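Local coordinates for CofB (Escherichia coli, PDB 5AX6), which is the minor pilin subunit of the CFA/III type IVb pilus of enterotoxigenic Escherichia coli, forms a homotrimer and probably takes part in pilus assembly, at residues Asp124-Val129 / Val142-Thr147; Ile175-Ile180 / Leu225-Asn230. All blocks are in the same frame, centred on the assembly; numbering follows the deposited sequence.

Contact 1. Residues Asp124-Val129 / Val142-Thr147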
# COMPACT_ATOMS: atom_id res chain seq x y z
N ASP A 124 -10.96 -33.64 29.09
CA ASP A 124 -11.89 -34.70 29.43
C ASP A 124 -13.32 -34.38 28.99
O ASP A 124 -14.15 -35.27 28.78
CB ASP A 124 -11.86 -34.96 30.94
CG ASP A 124 -12.53 -36.26 31.32
OD1 ASP A 124 -12.24 -37.30 30.67
OD2 ASP A 124 -13.36 -36.26 32.25
N ARG A 125 -13.60 -33.10 28.84
CA ARG A 125 -14.96 -32.65 28.67
C ARG A 125 -14.97 -31.19 28.29
O ARG A 125 -14.08 -30.43 28.68
CB ARG A 125 -15.73 -32.89 29.98
CG ARG A 125 -16.97 -32.07 30.16
CD ARG A 125 -17.61 -32.41 31.50
NE ARG A 125 -18.52 -31.35 31.92
CZ ARG A 125 -19.27 -31.42 33.01
NH1 ARG A 125 -19.22 -32.51 33.78
NH2 ARG A 125 -20.07 -30.41 33.33
N ILE A 126 -15.97 -30.81 27.49
CA ILE A 126 -16.14 -29.45 27.02
C ILE A 126 -17.56 -29.00 27.31
O ILE A 126 -18.51 -29.75 27.06
CB ILE A 126 -15.84 -29.32 25.52
CG1 ILE A 126 -14.39 -29.72 25.24
CG2 ILE A 126 -16.12 -27.90 25.02
CD1 ILE A 126 -14.08 -29.91 23.75
N ASP A 127 -17.70 -27.79 27.86
CA ASP A 127 -19.00 -27.21 28.15
C ASP A 127 -19.21 -25.97 27.30
O ASP A 127 -18.46 -25.01 27.46
CB ASP A 127 -19.14 -26.82 29.64
CG ASP A 127 -19.11 -28.02 30.59
OD1 ASP A 127 -18.92 -29.17 30.13
OD2 ASP A 127 -19.26 -27.81 31.83
N PHE A 128 -20.21 -25.98 26.42
CA PHE A 128 -20.62 -24.80 25.64
C PHE A 128 -21.69 -24.06 26.43
O PHE A 128 -22.85 -24.47 26.43
CB PHE A 128 -21.18 -25.18 24.27
CG PHE A 128 -20.17 -25.71 23.29
CD1 PHE A 128 -18.83 -25.38 23.39
CD2 PHE A 128 -20.57 -26.53 22.25
CE1 PHE A 128 -17.90 -25.87 22.47
CE2 PHE A 128 -19.65 -27.02 21.33
CZ PHE A 128 -18.32 -26.70 21.45
N VAL A 129 -21.30 -22.98 27.11
CA VAL A 129 -22.24 -22.26 27.98
C VAL A 129 -23.17 -21.36 27.16
O VAL A 129 -22.72 -20.43 26.50
CB VAL A 129 -21.46 -21.43 29.02
CG1 VAL A 129 -22.42 -20.67 29.94
CG2 VAL A 129 -20.53 -22.33 29.84
N VAL A 142 -16.72 -20.94 26.65
CA VAL A 142 -16.37 -22.34 26.42
C VAL A 142 -15.46 -22.81 27.54
O VAL A 142 -14.38 -22.27 27.75
CB VAL A 142 -15.65 -22.55 25.05
CG1 VAL A 142 -15.40 -24.04 24.82
CG2 VAL A 142 -16.47 -21.96 23.91
N ASP A 143 -15.92 -23.82 28.27
CA ASP A 143 -15.14 -24.38 29.37
C ASP A 143 -14.51 -25.71 28.96
O ASP A 143 -15.18 -26.55 28.38
CB ASP A 143 -16.03 -24.62 30.60
CG ASP A 143 -16.49 -23.33 31.27
OD1 ASP A 143 -15.85 -22.27 31.05
OD2 ASP A 143 -17.48 -23.39 32.03
N PHE A 144 -13.23 -25.88 29.30
CA PHE A 144 -12.51 -27.12 29.06
C PHE A 144 -12.09 -27.72 30.39
O PHE A 144 -11.39 -27.07 31.17
CB PHE A 144 -11.26 -26.86 28.19
CG PHE A 144 -11.57 -26.33 26.82
CD1 PHE A 144 -11.70 -27.20 25.74
CD2 PHE A 144 -11.74 -24.97 26.62
CE1 PHE A 144 -11.99 -26.72 24.47
CE2 PHE A 144 -12.01 -24.48 25.36
CZ PHE A 144 -12.14 -25.35 24.27
N ILE A 145 -12.56 -28.93 30.68
CA ILE A 145 -12.18 -29.61 31.91
C ILE A 145 -11.01 -30.51 31.58
O ILE A 145 -11.12 -31.40 30.73
CB ILE A 145 -13.35 -30.44 32.51
CG1 ILE A 145 -14.41 -29.50 33.10
CG2 ILE A 145 -12.85 -31.38 33.59
CD1 ILE A 145 -15.20 -28.74 32.06
N LEU A 146 -9.88 -30.24 32.21
CA LEU A 146 -8.65 -31.00 31.99
C LEU A 146 -8.43 -31.95 33.15
O LEU A 146 -8.39 -31.52 34.30
CB LEU A 146 -7.45 -30.07 31.84
CG LEU A 146 -7.21 -29.46 30.46
CD1 LEU A 146 -8.50 -28.92 29.90
CD2 LEU A 146 -6.15 -28.36 30.57
N THR A 147 -8.31 -33.24 32.85
CA THR A 147 -8.09 -34.23 33.90
C THR A 147 -6.60 -34.45 34.14
O THR A 147 -5.80 -34.54 33.20
CB THR A 147 -8.79 -35.55 33.55
OG1 THR A 147 -8.59 -36.48 34.63
CG2 THR A 147 -8.23 -36.14 32.25
O HOH W 1 -18.48 -25.56 33.30

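Contact 2. Residues Ile175-Ile180 / Leu225-Asn230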
# COMPACT_ATOMS: atom_id res chain seq x y z
N ILE A 175 -4.79 -16.08 22.71
CA ILE A 175 -5.96 -16.34 23.52
C ILE A 175 -5.59 -16.21 24.97
O ILE A 175 -4.42 -16.21 25.33
CB ILE A 175 -6.55 -17.74 23.27
CG1 ILE A 175 -5.55 -18.82 23.67
CG2 ILE A 175 -6.98 -17.89 21.82
CD1 ILE A 175 -6.22 -20.16 23.92
N SER A 176 -6.61 -16.11 25.82
CA SER A 176 -6.36 -15.96 27.24
C SER A 176 -7.48 -16.64 28.00
O SER A 176 -8.55 -16.91 27.45
CB SER A 176 -6.25 -14.48 27.62
OG SER A 176 -7.46 -13.80 27.34
N PHE A 177 -7.23 -16.93 29.26
CA PHE A 177 -8.26 -17.58 30.07
C PHE A 177 -9.07 -16.57 30.86
O PHE A 177 -8.50 -15.74 31.56
CB PHE A 177 -7.62 -18.59 31.01
CG PHE A 177 -6.72 -19.57 30.31
CD1 PHE A 177 -7.25 -20.46 29.38
CD2 PHE A 177 -5.37 -19.62 30.60
CE1 PHE A 177 -6.42 -21.37 28.73
CE2 PHE A 177 -4.54 -20.53 29.96
CZ PHE A 177 -5.07 -21.40 29.03
N LYS A 178 -10.39 -16.65 30.74
CA LYS A 178 -11.28 -15.82 31.53
C LYS A 178 -11.05 -16.13 33.00
O LYS A 178 -10.96 -15.23 33.84
CB LYS A 178 -12.74 -16.07 31.13
CG LYS A 178 -13.73 -15.13 31.81
CD LYS A 178 -15.17 -15.53 31.50
CE LYS A 178 -16.16 -14.60 32.18
NZ LYS A 178 -16.25 -13.32 31.43
N ASP A 179 -10.94 -17.41 33.31
CA ASP A 179 -10.49 -17.84 34.62
C ASP A 179 -10.13 -19.32 34.59
O ASP A 179 -10.33 -20.02 33.58
CB ASP A 179 -11.55 -17.58 35.71
CG ASP A 179 -10.92 -17.11 37.04
OD1 ASP A 179 -9.85 -17.65 37.44
OD2 ASP A 179 -11.48 -16.20 37.68
N ILE A 180 -9.60 -19.77 35.72
CA ILE A 180 -9.16 -21.14 35.89
C ILE A 180 -9.65 -21.61 37.24
O ILE A 180 -9.35 -20.99 38.25
CB ILE A 180 -7.63 -21.24 35.84
CG1 ILE A 180 -7.11 -20.79 34.47
CG2 ILE A 180 -7.18 -22.66 36.18
CD1 ILE A 180 -5.61 -20.65 34.40
N LEU A 225 -10.59 -24.70 32.38
CA LEU A 225 -10.12 -23.50 31.71
C LEU A 225 -11.28 -22.88 30.95
O LEU A 225 -11.89 -23.55 30.12
CB LEU A 225 -8.97 -23.81 30.74
CG LEU A 225 -7.77 -24.60 31.25
CD1 LEU A 225 -6.81 -24.87 30.09
CD2 LEU A 225 -7.07 -23.82 32.34
N SER A 226 -11.58 -21.61 31.24
CA SER A 226 -12.69 -20.92 30.59
C SER A 226 -12.19 -19.94 29.54
O SER A 226 -11.32 -19.12 29.83
CB SER A 226 -13.54 -20.15 31.61
OG SER A 226 -14.10 -21.03 32.57
N ILE A 227 -12.75 -20.02 28.34
CA ILE A 227 -12.40 -19.10 27.26
C ILE A 227 -13.62 -18.31 26.81
O ILE A 227 -14.70 -18.88 26.61
CB ILE A 227 -11.84 -19.82 26.02
CG1 ILE A 227 -10.81 -20.88 26.42
CG2 ILE A 227 -11.30 -18.79 25.01
CD1 ILE A 227 -9.45 -20.33 26.81
N ASP A 228 -13.46 -17.00 26.66
CA ASP A 228 -14.51 -16.15 26.09
C ASP A 228 -14.34 -16.15 24.57
O ASP A 228 -13.39 -15.55 24.08
CB ASP A 228 -14.40 -14.72 26.65
CG ASP A 228 -15.46 -13.77 26.11
OD1 ASP A 228 -16.23 -14.15 25.19
OD2 ASP A 228 -15.50 -12.62 26.59
N PRO A 229 -15.24 -16.82 23.82
CA PRO A 229 -15.00 -16.89 22.37
C PRO A 229 -15.12 -15.55 21.68
O PRO A 229 -14.69 -15.43 20.53
CB PRO A 229 -16.10 -17.84 21.89
CG PRO A 229 -17.21 -17.65 22.89
CD PRO A 229 -16.50 -17.47 24.21
N ASN A 230 -15.71 -14.55 22.34
CA ASN A 230 -15.82 -13.24 21.70
C ASN A 230 -14.65 -12.30 21.97
O ASN A 230 -14.52 -11.25 21.35
CB ASN A 230 -17.12 -12.56 22.14
CG ASN A 230 -18.34 -13.32 21.66
OD1 ASN A 230 -18.39 -13.76 20.51
ND2 ASN A 230 -19.32 -13.51 22.54
O HOH W 2 -10.98 -15.64 27.12

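Contact 1. Residues Asp124-Val129 / Val142-Thr147
Asp124-Val129 and Val142-Thr147 run antiparallel as the two arms of a beta hairpin, their axes 4.7 Å apart at 165°, with Asp127 and Asp143 as a hydrogen-bonded pair: Asp127 N to Asp143 O and Asp143 N to Asp127 O are both 2.9 Å. A classic beta bulge interrupts the pairing where Asp124 and Arg125 both face Ile145; Asp124 N gives a nearly straight bond of 2.8 Å to Ile145 O, and Ile145 N bonds Arg125 O. On the face toward helix 4-25, Ile126 lies beside Phe144, its CG1 3.7 Å from ring atom CD1. Val142 CG1 sits between Ile126 CG2 and the edge of the Phe128 ring, where it meets CE1 in the ring plane. The other face is mostly polar, carrying Arg125, Asp127 and Asp143 together with Ile145, whose CD1 comes within 4.2 Å of Asp127 OD2. Arg125 grips Asp127 side-on: NE donates to the syn lone pair of OD1 at 2.8 Å, almost in the guanidinium plane, and NH2 reaches OD2 at 3.1 Å. A water bridges Asp127 OD2 and Asp143 OD2; Asp143 OD1 is hydrogen-bonded to Ser226 OG, and Arg141 NH2 salt-bridges OD2. An alanine in place of Asp127 would probably leave Arg125 NE and the bridging water without this carboxylate, the guanidinium keeping Ser68 O, Ala190 O and the Phe74 ring. Two buried like-charged carboxylates, their OD2 atoms 4.8 Å apart, are thus probably made tolerable by flanking arginines and a shared water.

Contact 2. Residues Ile175-Ile180 / Leu225-Asn230
Phe177 CG stands anti to the carbonyl carbon (chi1 -53°), and Ile227 holds CG1 likewise with CD1 folded back (chi2 -76°), which brings that methyl obliquely to the phenyl ring, 3.4 Å from Phe177 CD1. Leu225 crosses the same ring: its CD2 lies over one face and its CD1 is 3.8 Å from Phe177 CE1. The same CD2 also packs against Ile180 CG1 at 3.7 Å, the two side chains pointing the same way. Here strand 220-227 meets strand 179-185 within the antiparallel sheet of the pilin domain, and this apolar face lies against helix 4-25, the N-terminal helix-on-sheet packing characteristic of type IV pilins; helix 161-171 flanks Phe177 and Ile180. Ser226 ties the backbones: its O accepts from Lys178 N at 2.8 Å through a bent bond, and its N donates to Asp179 O at 3.1 Å. Asp179 OD1 accepts from Ile180 N, the next residue, on its anti lone pair. Beyond the strand, a water bridges Ser176 O and Asp228 N, and Asp228 OD1 accepts Asn230 N at 2.9 Å in an Asx turn. Ser176 packs on Gln29 and Asp179 on Gln48 of a second subunit.

Contacts 1 and 2 sit side by side in one sheet of the pilin domain, their centres about 11 Å apart, because strands 139-148 and 220-227 are neighbours in it. Phe144 O and Leu225 N, 2.8 Å apart, probably form one of the backbone bonds that join them. On the mostly polar face, Ser226 OG lies 2.6 Å from Asp143 OD1, a probable hydrogen bond that ties the acidic pair of contact 1 to contact 2. On the apolar face, Leu146 CD2 meets Leu225 CD1 at 3.6 Å, and Phe144 packs on Ile227, both also touching helix 4-25. A second subunit reaches contact 2, whereas contact 1 is touched by no other chain.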